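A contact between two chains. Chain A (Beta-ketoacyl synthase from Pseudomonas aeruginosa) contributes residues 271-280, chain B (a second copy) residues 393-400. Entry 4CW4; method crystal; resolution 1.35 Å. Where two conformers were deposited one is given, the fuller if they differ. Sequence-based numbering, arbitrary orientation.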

ATOM      1  N   TYR A 271       9.646  -5.104 -15.973  1.00 12.14           N
ATOM      2  CA  TYR A 271       9.463  -4.911 -17.415  1.00 13.09           C
ATOM      3  C   TYR A 271      10.106  -3.660 -17.970  1.00 13.67           C
ATOM      4  O   TYR A 271      10.254  -3.548 -19.177  1.00 14.43           O
ATOM      5  N   VAL A 272      10.486  -2.728 -17.106  1.00 13.95           N
ATOM      6  CA  VAL A 272      11.068  -1.456 -17.571  1.00 13.35           C
ATOM      7  C   VAL A 272      12.565  -1.364 -17.256  1.00 14.44           C
ATOM      8  O   VAL A 272      13.377  -1.215 -18.153  1.00 16.40           O
ATOM      9  N   LEU A 273      12.928  -1.494 -15.985  1.00 12.89           N
ATOM     10  CA  LEU A 273      14.319  -1.313 -15.572  1.00 12.91           C
ATOM     11  C   LEU A 273      15.100  -2.612 -15.429  1.00 12.71           C
ATOM     12  O   LEU A 273      16.323  -2.593 -15.485  1.00 14.11           O
ATOM     13  N   GLY A 274      14.415  -3.732 -15.191  1.00 12.69           N
ATOM     14  CA  GLY A 274      15.124  -4.974 -14.949  1.00 12.73           C
ATOM     15  C   GLY A 274      15.972  -4.902 -13.690  1.00 13.21           C
ATOM     16  O   GLY A 274      17.105  -5.392 -13.645  1.00 14.42           O
ATOM     17  N   SER A 275      15.406  -4.305 -12.644  1.00 12.69           N
ATOM     18  CA  SER A 275      16.153  -4.061 -11.421  1.00 13.04           C
ATOM     19  C   SER A 275      16.064  -5.206 -10.434  1.00 12.13           C
ATOM     20  O   SER A 275      14.980  -5.772 -10.209  1.00 12.90           O
ATOM     21  N   VAL A 276      17.209  -5.528  -9.827  1.00 12.19           N
ATOM     22  CA  VAL A 276      17.256  -6.408  -8.652  1.00 12.63           C
ATOM     23  C   VAL A 276      17.464  -5.613  -7.358  1.00 11.45           C
ATOM     24  O   VAL A 276      17.949  -6.150  -6.361  1.00 13.08           O
ATOM     25  N   GLY A 277      17.100  -4.338  -7.373  1.00 12.56           N
ATOM     26  CA  GLY A 277      17.349  -3.464  -6.249  1.00 12.05           C
ATOM     27  C   GLY A 277      16.190  -3.349  -5.285  1.00 12.59           C
ATOM     28  O   GLY A 277      15.281  -4.190  -5.285  1.00 12.43           O
ATOM     29  N   MET A 278      16.241  -2.302  -4.457  0.69 12.04           N
ATOM     30  CA  MET A 278      15.229  -2.001  -3.444  0.69 12.16           C
ATOM     31  C   MET A 278      13.900  -1.700  -4.096  0.69 10.72           C
ATOM     32  O   MET A 278      13.863  -1.163  -5.213  0.69 10.39           O
ATOM     33  N   THR A 279      12.810  -1.986  -3.395  1.00 11.22           N
ATOM     34  CA  THR A 279      11.509  -1.715  -3.929  1.00 10.70           C
ATOM     35  C   THR A 279      10.532  -1.565  -2.786  1.00 11.07           C
ATOM     36  O   THR A 279      10.818  -1.952  -1.658  1.00 11.78           O
ATOM     37  N   GLY A 280       9.382  -0.970  -3.063  1.00 11.05           N
ATOM     38  CA  GLY A 280       8.344  -0.840  -2.069  1.00 11.08           C
ATOM     39  C   GLY A 280       7.261   0.079  -2.592  1.00 11.00           C
ATOM     40  O   GLY A 280       7.491   0.833  -3.525  1.00 11.26           O
TER
ATOM     41  N   PHE B 393      16.862  -6.614   4.266  1.00 10.15           N
ATOM     42  CA  PHE B 393      17.275  -6.407   2.886  1.00 10.39           C
ATOM     43  C   PHE B 393      16.180  -6.830   1.933  1.00 10.28           C
ATOM     44  O   PHE B 393      15.547  -7.876   2.097  1.00 10.27           O
ATOM     45  N   ILE B 394      15.960  -5.978   0.937  1.00 10.66           N
ATOM     46  CA  ILE B 394      14.904  -6.132  -0.033  1.00 10.90           C
ATOM     47  C   ILE B 394      15.508  -6.019  -1.429  1.00 10.65           C
ATOM     48  O   ILE B 394      16.227  -5.066  -1.722  1.00 11.79           O
ATOM     49  N   ASN B 395      15.212  -6.983  -2.283  1.00 10.63           N
ATOM     50  CA  ASN B 395      15.720  -7.006  -3.654  1.00 10.49           C
ATOM     51  C   ASN B 395      14.671  -7.599  -4.579  1.00 11.80           C
ATOM     52  O   ASN B 395      14.091  -8.651  -4.283  1.00 12.37           O
ATOM     53  N   ALA B 396      14.453  -6.937  -5.713  1.00 11.32           N
ATOM     54  CA  ALA B 396      13.531  -7.412  -6.737  1.00 11.42           C
ATOM     55  C   ALA B 396      14.237  -8.457  -7.616  1.00 11.55           C
ATOM     56  O   ALA B 396      15.369  -8.861  -7.335  1.00 12.00           O
ATOM     57  N   ASP B 397      13.566  -8.902  -8.669  1.00 11.23           N
ATOM     58  CA  ASP B 397      13.986 -10.080  -9.417  1.00 11.79           C
ATOM     59  C   ASP B 397      14.638  -9.759 -10.762  1.00 12.31           C
ATOM     60  O   ASP B 397      15.045 -10.665 -11.467  1.00 14.39           O
ATOM     61  N   GLY B 398      14.712  -8.487 -11.134  1.00 12.16           N
ATOM     62  CA  GLY B 398      15.150  -8.125 -12.465  1.00 12.64           C
ATOM     63  C   GLY B 398      14.020  -8.340 -13.458  1.00 13.04           C
ATOM     64  O   GLY B 398      12.830  -8.362 -13.082  1.00 12.75           O
ATOM     65  N   PHE B 399      14.359  -8.500 -14.734  1.00 13.77           N
ATOM     66  CA  PHE B 399      13.321  -8.739 -15.729  1.00 13.99           C
ATOM     67  C   PHE B 399      12.581 -10.050 -15.456  1.00 13.19           C
ATOM     68  O   PHE B 399      13.179 -11.033 -15.013  1.00 14.15           O
ATOM     69  N   LYS B 400      11.273 -10.051 -15.701  1.00 12.54           N
ATOM     70  CA  LYS B 400      10.440 -11.231 -15.471  1.00 13.75           C
ATOM     71  C   LYS B 400       9.621 -11.574 -16.703  1.00 14.56           C
ATOM     72  O   LYS B 400       9.497 -10.767 -17.627  1.00 15.04           O
TER

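The two stretches run antiparallel, with G274(A) opposite G398(B) and V276(A) opposite A396(B). Together they bury 657 Å².

Three hydrogen bonds join the stretches, and all three run from chain B donors to backbone carbonyls of chain A. G398(B) N reaches S275(A) O at 2.9 Å, and A396(B) N reaches G277(A) O at 2.9 Å. The third uses a side chain. N395(B), with chi1 in m and chi2 at 91°, places ND2 2.8 Å from V276(A) O, and the angle of 165° at the hydrogen is nearly straight. CA-H...O contacts lie among these bonds: V276(A) CA is 3.4 Å from A396(B) O, and N395(B) CA is 3.3 Å from G277(A) O. A396(B) O has no conventional hydrogen-bond partner.

The aromatic contact centres on F399(B). Its CB points sideways, but chi1 in m and chi2 at -63° bring the ring against the backbone of Y271(A) to G274(A). G274(A) CA sits over the ring face, 3.3 Å from the centroid and 6° off the normal, a CH-pi contact. G274(A) N also lies over this face, 3.3 Å from F399(B) CE1. A CB on G274(A) would clash with F399(B) CE2, so the absence of a side chain lets the ring lie close. The positive phi of G274(A) also suits glycine. At the ring edge are Y271(A) C and V272(A) O. The Y271(A) side chain (chi1 m) starts away from chain B, yet its ring comes nearer and meets K400(B) O edge-on, with CE1 to O at 3.3 Å.

Aliphatic groups make the remaining side-chain contacts. I394(B) points toward chain A, with chi1 m and chi2 t. Its CG2 is 3.7 Å from T279(A) O and 3.9 Å from T279(A) CG2; the threonine is in t. The CB of A396(B) packs 3.3 Å from S275(A) O. V276(A), in m, sets CG1 3.5 Å from G398(B) N. There, glycine leaves room: a CB on G398(B) would be tight against V276(A) CG1.

Two polar side-chain contacts form within a single stretch. S275(A) is in t and points away from chain B; its OG accepts a hydrogen bond from G277(A) N at 2.9 Å, bracing the loop whose carbonyls face chain B. K400(B), m/t/p/p, turns its end away from chain A and forms a salt bridge, NZ to D397(B) OD2 at 2.8 Å. D397(B), chi1 m, also points away. K400(B) NZ and D397(B) OD1 also bond elsewhere in the structure. The CB atoms of V272(A), L273(A) and M278(A) point away too.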

ATOM      1  CB  TYR A 271       7.976  -4.896 -17.749  1.00 13.62           C
ATOM      2  CG  TYR A 271       7.255  -6.127 -17.244  1.00 13.17           C
ATOM      3  CD1 TYR A 271       7.735  -7.415 -17.514  1.00 13.70           C
ATOM      4  CD2 TYR A 271       6.095  -6.008 -16.499  1.00 14.17           C
ATOM      5  CE1 TYR A 271       7.075  -8.545 -17.029  1.00 14.42           C
ATOM      6  CE2 TYR A 271       5.423  -7.124 -16.024  1.00 14.95           C
ATOM      7  CZ  TYR A 271       5.918  -8.392 -16.289  1.00 15.66           C
ATOM      8  OH  TYR A 271       5.229  -9.490 -15.821  1.00 16.10           O
ATOM      9  CB  VAL A 272      10.299  -0.243 -16.996  1.00 13.52           C
ATOM     10  CG1 VAL A 272      10.844   1.082 -17.545  1.00 13.13           C
ATOM     11  CG2 VAL A 272       8.808  -0.384 -17.288  1.00 15.16           C
ATOM     12  CB  LEU A 273      14.376  -0.598 -14.228  1.00 13.64           C
ATOM     13  CG  LEU A 273      13.651   0.741 -14.159  1.00 15.79           C
ATOM     14  CD1 LEU A 273      13.846   1.347 -12.776  1.00 17.48           C
ATOM     15  CD2 LEU A 273      14.169   1.675 -15.219  1.00 15.92           C
ATOM     16  CB  SER A 275      15.604  -2.815 -10.742  1.00 12.78           C
ATOM     17  OG  SER A 275      16.286  -2.576  -9.530  1.00 14.08           O
ATOM     18  CB  VAL A 276      18.355  -7.495  -8.775  1.00 12.25           C
ATOM     19  CG1 VAL A 276      18.043  -8.401  -9.944  1.00 14.41           C
ATOM     20  CG2 VAL A 276      19.773  -6.874  -8.891  1.00 11.94           C
ATOM     21  CB  MET A 278      15.646  -0.746  -2.674  0.69 15.21           C
ATOM     22  CG  MET A 278      16.982  -0.858  -2.005  0.69 19.18           C
ATOM     23  SD  MET A 278      17.309   0.586  -1.006  0.69 21.64           S
ATOM     24  CE  MET A 278      16.633   0.108   0.576  0.69 19.86           C
ATOM     25  CB  THR A 279      11.108  -2.820  -4.928  1.00 11.56           C
ATOM     26  OG1 THR A 279       9.958  -2.403  -5.677  1.00 13.51           O
ATOM     27  CG2 THR A 279      10.865  -4.163  -4.233  1.00 12.76           C
TER
ATOM     28  CB  PHE B 393      18.572  -7.153   2.617  1.00 11.04           C
ATOM     29  CG  PHE B 393      19.715  -6.644   3.452  1.00 11.37           C
ATOM     30  CD1 PHE B 393      20.268  -5.395   3.215  1.00 12.65           C
ATOM     31  CD2 PHE B 393      20.199  -7.389   4.504  1.00 12.16           C
ATOM     32  CE1 PHE B 393      21.289  -4.918   4.020  1.00 13.62           C
ATOM     33  CE2 PHE B 393      21.220  -6.917   5.303  1.00 12.79           C
ATOM     34  CZ  PHE B 393      21.775  -5.686   5.052  1.00 13.65           C
ATOM     35  CB  ILE B 394      13.854  -5.014   0.143  1.00 12.12           C
ATOM     36  CG1 ILE B 394      13.110  -5.194   1.478  1.00 13.91           C
ATOM     37  CG2 ILE B 394      12.881  -4.986  -1.028  1.00 13.05           C
ATOM     38  CD1 ILE B 394      12.230  -3.999   1.895  1.00 14.19           C
ATOM     39  CB  ASN B 395      16.995  -7.850  -3.756  1.00 11.22           C
ATOM     40  CG  ASN B 395      18.156  -7.228  -3.013  1.00 12.67           C
ATOM     41  OD1 ASN B 395      18.371  -7.510  -1.819  1.00 13.45           O
ATOM     42  ND2 ASN B 395      18.903  -6.360  -3.700  1.00 13.88           N
ATOM     43  CB  ALA B 396      12.998  -6.238  -7.563  1.00 11.24           C
ATOM     44  CB  ASP B 397      12.765 -10.961  -9.702  1.00 12.57           C
ATOM     45  CG  ASP B 397      12.302 -11.758  -8.503  1.00 13.19           C
ATOM     46  OD1 ASP B 397      13.064 -11.935  -7.518  1.00 14.14           O
ATOM     47  OD2 ASP B 397      11.142 -12.238  -8.564  1.00 14.03           O
ATOM     48  CB  PHE B 399      13.904  -8.732 -17.135  1.00 14.20           C
ATOM     49  CG  PHE B 399      14.376  -7.380 -17.579  1.00 14.43           C
ATOM     50  CD1 PHE B 399      13.472  -6.337 -17.706  1.00 14.91           C
ATOM     51  CD2 PHE B 399      15.706  -7.148 -17.890  1.00 15.34           C
ATOM     52  CE1 PHE B 399      13.879  -5.088 -18.138  1.00 15.68           C
ATOM     53  CE2 PHE B 399      16.116  -5.903 -18.321  1.00 14.97           C
ATOM     54  CZ  PHE B 399      15.200  -4.874 -18.437  1.00 15.64           C
ATOM     55  CB  LYS B 400       9.494 -11.018 -14.274  1.00 14.67           C
ATOM     56  CG  LYS B 400      10.207 -10.716 -12.944  1.00 14.29           C
ATOM     57  CD  LYS B 400       9.233 -10.528 -11.766  1.00 15.14           C
ATOM     58  CE  LYS B 400       8.550 -11.835 -11.326  1.00 15.14           C
ATOM     59  NZ  LYS B 400       9.513 -12.813 -10.733  1.00 15.19           N
TER